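Local coordinates for protein putative glucoamylase (Bacteroides uniformis, PDB 4GL3) that probably hydrolyses glycosidic bonds, perhaps as a glucoamylase releasing glucose from alpha-glucans, and belongs to the six-hairpin glycosidase clan, at residues 24-29 with 383-388; 33-36 with 41-44; 57-62 with 377-382. One frame throughout, in Å; residues are numbered along the deposited sequence.

Contact 1 (24-29 with 383-388); sequences KQTFRY and PIIVMI
T26 and F27 of helix 15-27 meet I384 and I385 of helix 378-393 in a buried, mainly apolar packing of two helices. The two segments run in roughly opposite directions, consistent with an inner-outer pair of the alpha/alpha toroid seen in the six-hairpin clan. They come closest at T26 and I385, whose CA atoms are 6.7 Å apart. T26 turns its methyl branch across the gap: CG2 lies anti to the backbone N (the OG1 torsion, chi1, is -47°) and meets I385 CG1 at 3.8 Å, the two side chains sliding past each other in opposite directions. Its hydroxyl is not spent on the neighbour; OG1 bonds V22 O in the preceding turn of its own helix, so the polar end of this buried threonine is satisfied. I384 adds a looser touch from CG2 to that hydroxyl. A63 and V66 of helix 54-69 also pack against I385, and Q23 NE2, on the same helix as T26, hydrogen-bonds I385 O, a polar tie between the two helices. Beyond T26, the extended I385 chain reaches the backbone of the first helix, where its CD1 methyl rests 3.7 Å from F27 CA.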
ATOM      1  N   LYS A  24       8.927  -7.180 -13.383  1.00 31.36           N
ATOM      2  CA  LYS A  24       9.676  -6.373 -14.341  1.00 33.37           C
ATOM      3  C   LYS A  24       8.768  -5.484 -15.189  1.00 32.46           C
ATOM      4  O   LYS A  24       9.088  -4.335 -15.413  1.00 29.86           O
ATOM      5  CB  LYS A  24      10.470  -7.278 -15.261  1.00 36.42           C
ATOM      6  CG  LYS A  24      11.487  -6.605 -16.216  1.00 40.03           C
ATOM      7  CD  LYS A  24      12.182  -7.744 -17.008  1.00 39.58           C
ATOM      8  CE  LYS A  24      13.222  -7.277 -18.003  1.00 48.79           C
ATOM      9  NZ  LYS A  24      14.333  -6.587 -17.314  1.00 41.58           N
ATOM     10  N   GLN A  25       7.667  -6.029 -15.694  1.00 32.14           N
ATOM     11  CA  GLN A  25       6.761  -5.253 -16.527  1.00 32.45           C
ATOM     12  C   GLN A  25       6.072  -4.156 -15.701  1.00 30.75           C
ATOM     13  O   GLN A  25       5.947  -3.015 -16.163  1.00 28.73           O
ATOM     14  CB  GLN A  25       5.707  -6.143 -17.203  1.00 34.17           C
ATOM     15  CG  GLN A  25       5.009  -5.472 -18.397  1.00 31.30           C
ATOM     16  CD  GLN A  25       5.683  -5.791 -19.711  1.00 31.78           C
ATOM     17  OE1 GLN A  25       6.872  -6.129 -19.747  1.00 33.49           O
ATOM     18  NE2 GLN A  25       4.935  -5.712 -20.786  1.00 30.45           N
ATOM     19  N   THR A  26       5.658  -4.492 -14.482  1.00 29.68           N
ATOM     20  CA  THR A  26       4.963  -3.552 -13.613  1.00 26.89           C
ATOM     21  C   THR A  26       5.929  -2.446 -13.155  1.00 25.87           C
ATOM     22  O   THR A  26       5.535  -1.303 -12.948  1.00 27.52           O
ATOM     23  CB  THR A  26       4.259  -4.303 -12.440  1.00 27.93           C
ATOM     24  OG1 THR A  26       3.524  -5.437 -12.968  1.00 27.60           O
ATOM     25  CG2 THR A  26       3.291  -3.390 -11.661  1.00 26.59           C
ATOM     26  N   PHE A  27       7.194  -2.798 -12.996  1.00 27.43           N
ATOM     27  CA  PHE A  27       8.228  -1.865 -12.558  1.00 29.44           C
ATOM     28  C   PHE A  27       8.319  -0.650 -13.505  1.00 28.87           C
ATOM     29  O   PHE A  27       8.660   0.461 -13.082  1.00 30.09           O
ATOM     30  CB  PHE A  27       9.566  -2.603 -12.422  1.00 31.64           C
ATOM     31  CG  PHE A  27      10.726  -1.738 -12.030  1.00 29.08           C
ATOM     32  CD1 PHE A  27      10.880  -1.319 -10.727  1.00 35.47           C
ATOM     33  CD2 PHE A  27      11.670  -1.372 -12.958  1.00 30.63           C
ATOM     34  CE1 PHE A  27      11.963  -0.537 -10.357  1.00 36.48           C
ATOM     35  CE2 PHE A  27      12.753  -0.576 -12.611  1.00 31.53           C
ATOM     36  CZ  PHE A  27      12.905  -0.163 -11.296  1.00 29.61           C
ATOM     37  N   ARG A  28       8.021  -0.868 -14.777  1.00 27.92           N
ATOM     38  CA  ARG A  28       8.005   0.217 -15.759  1.00 27.93           C
ATOM     39  C   ARG A  28       7.120   1.403 -15.306  1.00 26.70           C
ATOM     40  O   ARG A  28       7.421   2.528 -15.644  1.00 27.18           O
ATOM     41  CB  ARG A  28       7.501  -0.280 -17.117  1.00 27.99           C
ATOM     42  CG  ARG A  28       8.466  -1.132 -17.918  1.00 30.14           C
ATOM     43  CD  ARG A  28       7.707  -1.823 -19.035  1.00 32.34           C
ATOM     44  NE  ARG A  28       8.514  -2.662 -19.910  1.00 32.37           N
ATOM     45  CZ  ARG A  28       8.060  -3.234 -21.028  1.00 31.61           C
ATOM     46  NH1 ARG A  28       6.782  -3.076 -21.408  1.00 31.56           N
ATOM     47  NH2 ARG A  28       8.881  -3.944 -21.783  1.00 33.93           N
ATOM     48  N   TYR A  29       6.024   1.119 -14.601  1.00 28.30           N
ATOM     49  CA  TYR A  29       5.108   2.160 -14.149  1.00 29.54           C
ATOM     50  C   TYR A  29       5.834   3.176 -13.238  1.00 29.06           C
ATOM     51  O   TYR A  29       5.517   4.348 -13.262  1.00 27.26           O
ATOM     52  CB  TYR A  29       3.880   1.558 -13.425  1.00 28.78           C
ATOM     53  CG  TYR A  29       2.797   2.574 -13.135  1.00 27.28           C
ATOM     54  CD1 TYR A  29       2.859   3.384 -11.994  1.00 26.43           C
ATOM     55  CD2 TYR A  29       1.730   2.769 -14.022  1.00 30.93           C
ATOM     56  CE1 TYR A  29       1.903   4.350 -11.731  1.00 25.80           C
ATOM     57  CE2 TYR A  29       0.752   3.747 -13.768  1.00 29.96           C
ATOM     58  CZ  TYR A  29       0.832   4.529 -12.615  1.00 28.46           C
ATOM     59  OH  TYR A  29      -0.114   5.512 -12.349  1.00 27.23           O
ATOM     60  N   PRO A 383       1.728  -2.650  -4.976  1.00 28.18           N
ATOM     61  CA  PRO A 383       1.705  -3.856  -4.126  1.00 29.72           C
ATOM     62  C   PRO A 383       1.991  -5.149  -4.884  1.00 27.33           C
ATOM     63  O   PRO A 383       2.489  -6.103  -4.281  1.00 28.34           O
ATOM     64  CB  PRO A 383       0.275  -3.852  -3.512  1.00 28.24           C
ATOM     65  CG  PRO A 383      -0.155  -2.390  -3.557  1.00 32.09           C
ATOM     66  CD  PRO A 383       0.478  -1.851  -4.838  1.00 28.50           C
ATOM     67  N   ILE A 384       1.699  -5.185  -6.174  1.00 27.15           N
ATOM     68  CA  ILE A 384       1.995  -6.367  -6.964  1.00 28.06           C
ATOM     69  C   ILE A 384       3.496  -6.591  -6.966  1.00 28.84           C
ATOM     70  O   ILE A 384       3.933  -7.710  -6.685  1.00 28.25           O
ATOM     71  CB  ILE A 384       1.450  -6.273  -8.400  1.00 29.46           C
ATOM     72  CG1 ILE A 384      -0.081  -6.245  -8.387  1.00 23.64           C
ATOM     73  CG2 ILE A 384       1.979  -7.431  -9.257  1.00 29.29           C
ATOM     74  CD1 ILE A 384      -0.692  -5.865  -9.753  1.00 23.31           C
ATOM     75  N   ILE A 385       4.282  -5.542  -7.222  1.00 24.59           N
ATOM     76  CA  ILE A 385       5.748  -5.684  -7.294  1.00 26.05           C
ATOM     77  C   ILE A 385       6.269  -6.067  -5.917  1.00 27.49           C
ATOM     78  O   ILE A 385       7.050  -7.007  -5.758  1.00 33.04           O
ATOM     79  CB  ILE A 385       6.485  -4.379  -7.719  1.00 29.59           C
ATOM     80  CG1 ILE A 385       6.059  -3.896  -9.081  1.00 33.23           C
ATOM     81  CG2 ILE A 385       8.015  -4.603  -7.758  1.00 28.03           C
ATOM     82  CD1 ILE A 385       6.440  -2.448  -9.368  1.00 28.93           C
ATOM     83  N   VAL A 386       5.854  -5.306  -4.905  1.00 27.27           N
ATOM     84  CA  VAL A 386       6.463  -5.397  -3.589  1.00 23.89           C
ATOM     85  C   VAL A 386       6.056  -6.636  -2.817  1.00 26.81           C
ATOM     86  O   VAL A 386       6.872  -7.222  -2.132  1.00 29.23           O
ATOM     87  CB  VAL A 386       6.184  -4.096  -2.748  1.00 23.98           C
ATOM     88  CG1 VAL A 386       6.665  -4.280  -1.310  1.00 23.98           C
ATOM     89  CG2 VAL A 386       6.874  -2.905  -3.391  1.00 24.70           C
HETATM   90  N   MSE A 387       4.795  -7.052  -2.904  1.00 29.23           N
HETATM   91  CA  MSE A 387       4.336  -8.219  -2.131  1.00 27.65           C
HETATM   92  C   MSE A 387       4.831  -9.497  -2.777  1.00 28.14           C
HETATM   93  O   MSE A 387       5.140 -10.446  -2.074  1.00 29.28           O
HETATM   94  CB  MSE A 387       2.799  -8.231  -1.953  1.00 26.53           C
HETATM   95  CG  MSE A 387       2.266  -7.037  -1.140  1.00 27.57           C
HETATM   96 SE   MSE A 387       2.925  -6.954   0.690  0.75 27.66          SE
HETATM   97  CE  MSE A 387       1.680  -8.091   1.637  1.00 31.83           C
ATOM     98  N   ILE A 388       4.985  -9.508  -4.104  1.00 27.76           N
ATOM     99  CA  ILE A 388       5.653 -10.623  -4.760  1.00 28.56           C
ATOM    100  C   ILE A 388       7.044 -10.711  -4.169  1.00 33.06           C
ATOM    101  O   ILE A 388       7.481 -11.794  -3.763  1.00 33.81           O
ATOM    102  CB  ILE A 388       5.706 -10.517  -6.309  1.00 29.32           C
ATOM    103  CG1 ILE A 388       4.309 -10.785  -6.914  1.00 31.54           C
ATOM    104  CG2 ILE A 388       6.769 -11.473  -6.907  1.00 25.45           C
ATOM    105  CD1 ILE A 388       4.191 -10.400  -8.393  1.00 30.78           C
TER

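Contact 2 (33-36 with 41-44)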
ATOM      1  N   PHE A  33       7.820   5.473 -16.347  1.00 30.19           N
ATOM      2  CA  PHE A  33       6.647   6.345 -16.413  1.00 29.60           C
ATOM      3  C   PHE A  33       6.553   7.388 -15.253  1.00 29.90           C
ATOM      4  O   PHE A  33       5.587   8.126 -15.175  1.00 33.46           O
ATOM      5  CB  PHE A  33       5.402   5.449 -16.419  1.00 29.74           C
ATOM      6  CG  PHE A  33       4.080   6.174 -16.626  1.00 27.48           C
ATOM      7  CD1 PHE A  33       3.872   6.970 -17.736  1.00 33.41           C
ATOM      8  CD2 PHE A  33       3.034   5.984 -15.743  1.00 28.57           C
ATOM      9  CE1 PHE A  33       2.646   7.609 -17.930  1.00 33.89           C
ATOM     10  CE2 PHE A  33       1.815   6.628 -15.923  1.00 30.36           C
ATOM     11  CZ  PHE A  33       1.623   7.429 -17.018  1.00 33.49           C
ATOM     12  N   ALA A  34       7.536   7.405 -14.361  1.00 29.93           N
ATOM     13  CA  ALA A  34       7.613   8.370 -13.271  1.00 31.10           C
ATOM     14  C   ALA A  34       7.769   9.756 -13.814  1.00 31.22           C
ATOM     15  O   ALA A  34       8.327   9.955 -14.889  1.00 29.44           O
ATOM     16  CB  ALA A  34       8.785   8.066 -12.345  1.00 28.77           C
ATOM     17  N   HIS A  35       7.272  10.744 -13.076  1.00 27.96           N
ATOM     18  CA  HIS A  35       7.533  12.132 -13.466  1.00 26.14           C
ATOM     19  C   HIS A  35       9.055  12.370 -13.594  1.00 27.38           C
ATOM     20  O   HIS A  35       9.790  12.055 -12.677  1.00 27.26           O
ATOM     21  CB  HIS A  35       6.954  13.113 -12.441  1.00 26.56           C
ATOM     22  CG  HIS A  35       5.468  13.167 -12.431  1.00 26.79           C
ATOM     23  ND1 HIS A  35       4.748  14.076 -13.187  1.00 27.77           N
ATOM     24  CD2 HIS A  35       4.564  12.434 -11.741  1.00 25.08           C
ATOM     25  CE1 HIS A  35       3.459  13.871 -12.972  1.00 36.08           C
ATOM     26  NE2 HIS A  35       3.320  12.863 -12.119  1.00 27.72           N
ATOM     27  N   PRO A  36       9.519  12.954 -14.700  1.00 29.31           N
ATOM     28  CA  PRO A  36      10.974  13.091 -14.808  1.00 36.23           C
ATOM     29  C   PRO A  36      11.602  14.096 -13.831  1.00 34.92           C
ATOM     30  O   PRO A  36      12.766  13.961 -13.494  1.00 32.53           O
ATOM     31  CB  PRO A  36      11.199  13.562 -16.273  1.00 40.15           C
ATOM     32  CG  PRO A  36       9.922  13.283 -16.988  1.00 41.06           C
ATOM     33  CD  PRO A  36       8.827  13.350 -15.941  1.00 36.50           C
ATOM     34  N   ALA A  41       5.350   9.002  -8.736  1.00 24.08           N
ATOM     35  CA  ALA A  41       4.436   8.183  -9.522  1.00 25.13           C
ATOM     36  C   ALA A  41       3.173   8.948  -9.870  1.00 25.07           C
ATOM     37  O   ALA A  41       2.625   9.711  -9.050  1.00 25.55           O
ATOM     38  CB  ALA A  41       4.080   6.911  -8.734  1.00 22.47           C
ATOM     39  N   HIS A  42       2.724   8.792 -11.105  1.00 24.57           N
ATOM     40  CA  HIS A  42       1.397   9.231 -11.505  1.00 24.32           C
ATOM     41  C   HIS A  42       0.327   8.429 -10.741  1.00 27.82           C
ATOM     42  O   HIS A  42       0.498   7.231 -10.454  1.00 24.55           O
ATOM     43  CB  HIS A  42       1.152   8.998 -12.996  1.00 27.80           C
ATOM     44  CG  HIS A  42       1.803   9.982 -13.896  1.00 31.59           C
ATOM     45  ND1 HIS A  42       3.080   9.815 -14.391  1.00 40.97           N
ATOM     46  CD2 HIS A  42       1.332  11.121 -14.442  1.00 28.34           C
ATOM     47  CE1 HIS A  42       3.376  10.836 -15.171  1.00 33.27           C
ATOM     48  NE2 HIS A  42       2.332  11.642 -15.218  1.00 36.57           N
ATOM     49  N   GLU A  43      -0.803   9.070 -10.455  1.00 25.90           N
ATOM     50  CA  GLU A  43      -1.913   8.382  -9.831  1.00 26.14           C
ATOM     51  C   GLU A  43      -2.436   7.292 -10.758  1.00 25.06           C
ATOM     52  O   GLU A  43      -2.845   6.221 -10.297  1.00 27.59           O
ATOM     53  CB  GLU A  43      -3.050   9.380  -9.470  1.00 31.93           C
ATOM     54  CG  GLU A  43      -4.455   8.779  -9.219  1.00 42.24           C
ATOM     55  CD  GLU A  43      -4.748   8.072  -7.842  1.00 55.98           C
ATOM     56  OE1 GLU A  43      -4.081   8.292  -6.735  1.00 42.59           O
ATOM     57  OE2 GLU A  43      -5.744   7.256  -7.891  1.00 44.50           O
ATOM     58  N   ARG A  44      -2.467   7.593 -12.051  1.00 22.59           N
ATOM     59  CA  ARG A  44      -2.983   6.636 -13.062  1.00 25.23           C
ATOM     60  C   ARG A  44      -2.353   6.942 -14.440  1.00 27.95           C
ATOM     61  O   ARG A  44      -1.810   8.026 -14.642  1.00 28.94           O
ATOM     62  CB  ARG A  44      -4.526   6.693 -13.153  1.00 27.26           C
ATOM     63  CG  ARG A  44      -5.061   8.078 -13.538  1.00 27.25           C
ATOM     64  CD  ARG A  44      -6.574   8.145 -13.736  1.00 30.29           C
ATOM     65  NE  ARG A  44      -7.342   7.511 -12.664  1.00 29.51           N
ATOM     66  CZ  ARG A  44      -8.040   6.366 -12.760  1.00 30.71           C
ATOM     67  NH1 ARG A  44      -8.070   5.635 -13.887  1.00 29.53           N
ATOM     68  NH2 ARG A  44      -8.704   5.936 -11.692  1.00 27.55           N
TER
HETATM   69  O   HOH W   1       4.253   6.841 -12.734  1.00 25.32           O
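F33, H35 and H42 come together where two irregular segments of one loop, between helix 15-27 and strand 51-53, fold back on each other. A34, H35, A41 and H42 all have extended backbones, but no backbone-to-backbone hydrogen bond pairs the segments. A water bridges them instead, accepting from H42 N at 3.0 Å and donating weakly to F33 O. That same carbonyl takes H42 ND1 at 3.1 Å. The donor lies nearly in line with the F33 C=O and the oxygen is close to the imidazole plane, although the N-H...O angle is a bent 135°. The H42 ring is sandwiched. Over one face lies H35, stacked face to face with centroids 3.9 Å apart and H35 CE1 only 3.4 Å from H42 NE2. Over the opposite face F33 forms an offset stack, centroids 4.5 Å apart, with the H42 ND1 side above the rim of the phenyl ring. Both pairs of planes are slightly tilted. With CG opposite the backbone N and beside the carbonyl carbon (chi1 -174°), F33 brings its ring to a face of the imidazole and its C=O to the edge. H35 is itself steadied by a bond from NE2 to T51 O, and Y29 meets F33 edge to face. A leucine in place of H42 would have no ND1-H, so F33 O would probably lose its stronger partner and the two outer rings the flat group they stack on. Since H42 NE2 also has a weak bond to A49 O, carbonyls at both ring nitrogens, with rings above and below, probably hold the imidazole in both tilt and flip.

Contact 3 (57-62 with 377-382)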
ATOM      1  N   SER A  57       3.506   6.921  -4.593  1.00 22.87           N
ATOM      2  CA  SER A  57       4.955   7.176  -4.775  1.00 23.48           C
ATOM      3  C   SER A  57       5.754   6.463  -3.687  1.00 27.09           C
ATOM      4  O   SER A  57       6.871   5.986  -3.930  1.00 26.63           O
ATOM      5  CB  SER A  57       5.277   8.659  -4.827  1.00 23.29           C
ATOM      6  OG  SER A  57       4.676   9.253  -5.988  1.00 23.84           O
ATOM      7  N   GLY A  58       5.178   6.376  -2.489  1.00 25.46           N
ATOM      8  CA  GLY A  58       5.792   5.600  -1.432  1.00 28.46           C
ATOM      9  C   GLY A  58       5.917   4.127  -1.865  1.00 25.62           C
ATOM     10  O   GLY A  58       6.930   3.486  -1.599  1.00 25.07           O
ATOM     11  N   PHE A  59       4.903   3.587  -2.530  1.00 26.59           N
ATOM     12  CA  PHE A  59       5.024   2.203  -3.048  1.00 28.12           C
ATOM     13  C   PHE A  59       6.138   2.138  -4.097  1.00 26.65           C
ATOM     14  O   PHE A  59       6.888   1.156  -4.174  1.00 28.81           O
ATOM     15  CB  PHE A  59       3.706   1.713  -3.649  1.00 27.41           C
ATOM     16  CG  PHE A  59       2.543   1.709  -2.686  1.00 24.17           C
ATOM     17  CD1 PHE A  59       2.724   1.744  -1.301  1.00 26.81           C
ATOM     18  CD2 PHE A  59       1.239   1.637  -3.181  1.00 25.63           C
ATOM     19  CE1 PHE A  59       1.634   1.730  -0.447  1.00 30.57           C
ATOM     20  CE2 PHE A  59       0.160   1.601  -2.330  1.00 26.40           C
ATOM     21  CZ  PHE A  59       0.357   1.648  -0.960  1.00 28.04           C
ATOM     22  N   GLY A  60       6.224   3.186  -4.890  1.00 22.79           N
ATOM     23  CA  GLY A  60       7.242   3.343  -5.925  1.00 25.54           C
ATOM     24  C   GLY A  60       8.655   3.294  -5.342  1.00 27.96           C
ATOM     25  O   GLY A  60       9.532   2.655  -5.900  1.00 26.87           O
ATOM     26  N   VAL A  61       8.863   3.978  -4.222  1.00 25.81           N
ATOM     27  CA  VAL A  61      10.124   3.932  -3.491  1.00 27.30           C
ATOM     28  C   VAL A  61      10.498   2.479  -3.155  1.00 27.65           C
ATOM     29  O   VAL A  61      11.620   2.049  -3.362  1.00 26.73           O
ATOM     30  CB  VAL A  61      10.042   4.829  -2.245  1.00 27.49           C
ATOM     31  CG1 VAL A  61      11.131   4.495  -1.207  1.00 22.18           C
ATOM     32  CG2 VAL A  61      10.100   6.297  -2.686  1.00 24.09           C
HETATM   33  N   MSE A  62       9.546   1.716  -2.659  1.00 26.94           N
HETATM   34  CA  MSE A  62       9.787   0.307  -2.379  1.00 26.34           C
HETATM   35  C   MSE A  62      10.039  -0.495  -3.664  1.00 28.64           C
HETATM   36  O   MSE A  62      10.899  -1.377  -3.675  1.00 27.42           O
HETATM   37  CB  MSE A  62       8.653  -0.292  -1.560  1.00 26.28           C
HETATM   38  CG  MSE A  62       8.572   0.335  -0.163  1.00 25.95           C
HETATM   39 SE   MSE A  62       7.172  -0.266   1.039  0.75 27.49          SE
HETATM   40  CE  MSE A  62       5.751   1.046   0.724  1.00 28.51           C
ATOM     41  N   LEU A 377      -3.096   1.955 -12.235  1.00 26.02           N
ATOM     42  CA  LEU A 377      -3.073   2.855 -11.080  1.00 30.58           C
ATOM     43  C   LEU A 377      -1.861   2.557 -10.210  1.00 27.21           C
ATOM     44  O   LEU A 377      -1.576   1.390  -9.905  1.00 26.20           O
ATOM     45  CB  LEU A 377      -4.345   2.674 -10.245  1.00 30.70           C
ATOM     46  CG  LEU A 377      -5.614   3.416 -10.657  1.00 32.79           C
ATOM     47  CD1 LEU A 377      -5.998   3.135 -12.096  1.00 29.94           C
ATOM     48  CD2 LEU A 377      -6.775   3.038  -9.695  1.00 29.27           C
ATOM     49  N   ALA A 378      -1.167   3.609  -9.767  1.00 26.48           N
ATOM     50  CA  ALA A 378      -0.036   3.440  -8.831  1.00 26.07           C
ATOM     51  C   ALA A 378      -0.383   2.558  -7.648  1.00 27.93           C
ATOM     52  O   ALA A 378       0.427   1.717  -7.227  1.00 24.58           O
ATOM     53  CB  ALA A 378       0.466   4.788  -8.290  1.00 21.14           C
ATOM     54  N   ILE A 379      -1.523   2.818  -7.021  1.00 24.88           N
ATOM     55  CA  ILE A 379      -1.813   2.139  -5.747  1.00 25.51           C
ATOM     56  C   ILE A 379      -2.204   0.656  -5.933  1.00 26.24           C
ATOM     57  O   ILE A 379      -2.187  -0.081  -4.987  1.00 26.50           O
ATOM     58  CB  ILE A 379      -2.877   2.887  -4.878  1.00 25.06           C
ATOM     59  CG1 ILE A 379      -4.221   2.966  -5.612  1.00 26.86           C
ATOM     60  CG2 ILE A 379      -2.333   4.274  -4.419  1.00 20.27           C
ATOM     61  CD1 ILE A 379      -5.327   3.793  -4.909  1.00 30.19           C
ATOM     62  N   ASP A 380      -2.550   0.247  -7.145  1.00 24.57           N
ATOM     63  CA  ASP A 380      -2.809  -1.172  -7.478  1.00 29.44           C
ATOM     64  C   ASP A 380      -1.527  -1.886  -8.010  1.00 28.77           C
ATOM     65  O   ASP A 380      -1.276  -3.053  -7.683  1.00 30.86           O
ATOM     66  CB  ASP A 380      -3.964  -1.240  -8.475  1.00 28.77           C
ATOM     67  CG  ASP A 380      -5.339  -0.742  -7.854  1.00 34.21           C
ATOM     68  OD1 ASP A 380      -5.490  -0.717  -6.617  1.00 32.25           O
ATOM     69  OD2 ASP A 380      -6.297  -0.440  -8.616  1.00 30.64           O
ATOM     70  N   GLN A 381      -0.684  -1.158  -8.751  1.00 31.18           N
ATOM     71  CA  GLN A 381       0.553  -1.708  -9.305  1.00 25.65           C
ATOM     72  C   GLN A 381       1.669  -1.886  -8.261  1.00 29.02           C
ATOM     73  O   GLN A 381       2.408  -2.864  -8.288  1.00 24.89           O
ATOM     74  CB  GLN A 381       1.058  -0.854 -10.478  1.00 25.48           C
ATOM     75  CG  GLN A 381       0.148  -0.841 -11.715  1.00 29.19           C
ATOM     76  CD  GLN A 381      -0.276  -2.221 -12.222  1.00 30.35           C
ATOM     77  OE1 GLN A 381      -1.210  -2.862 -11.690  1.00 38.68           O
ATOM     78  NE2 GLN A 381       0.284  -2.610 -13.315  1.00 35.64           N
ATOM     79  N   GLY A 382       1.791  -0.941  -7.330  1.00 26.36           N
ATOM     80  CA  GLY A 382       2.851  -0.995  -6.365  1.00 27.25           C
ATOM     81  C   GLY A 382       2.881  -2.278  -5.556  1.00 29.37           C
ATOM     82  O   GLY A 382       3.948  -2.912  -5.428  1.00 29.52           O
TER
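F59 of helix 54-69 carries this buried contact, laying its side chain against the first turn of helix 378-393. Its CB meets G382 CA at 3.9 Å, and farther along the side chain CE2 comes as near to I379 O. The ring turns an edge to A378 O, 4.1 Å from CD2. CE2 also touches I379 CB at 4.2 Å, so within these two segments F59 packs on backbone and on the root of one side chain. With CG anti to its own carbonyl carbon (chi1 -59°), the F59 ring leans back toward the N-terminal end of its helix and so lies alongside A378 and I379 rather than beyond G382.

G382 makes the close approach possible: a CB there would point at the other helix and fall 2.5 Å from F59 CB, a clash. The F59 and G382 CA atoms are accordingly 5.1 Å apart, and the short helix axes approach to 8.8 Å. The receiving turn is set by L377 at the N-cap position, whose O accepts from both D380 N and Q381 N. Around the phenylalanine, Y254 brings a second ring, and M257 and P383 add further packing. I379 leads its outer end away, toward Y254 and a bound Tris molecule, probably from the crystallisation liquor.

The two helices run in the same direction, crossing at 25°, with the contact only about 7 Å from the centre of the chain. Such nearly parallel, central helices are consistent with the inner ring of an (alpha/alpha)6 toroid, as in the six-hairpin glycosidases.

Contacts 1 and 3 share helix 378-393 and have centres about 8 Å apart; helix 54-69 packs along its first turn and on into the next, where helix 15-27 joins. Contact 2 lies about 14 Å from contact 1 and 10 Å from contact 3, in the loop joining helix 15-27 to strand 51-53. Along the chain, contact 1 encloses the other two, and contact 2 closes before contact 3 opens. The loop is tied to its surroundings: Y29, just past helix 15-27, puts OH 2.6 Å from H42 O, a probable hydrogen bond; A41 N meets S57 OG, and A378 N meets E43 O. Segments more than 300 residues apart in sequence are thereby joined, consistent with closure of a helical toroid.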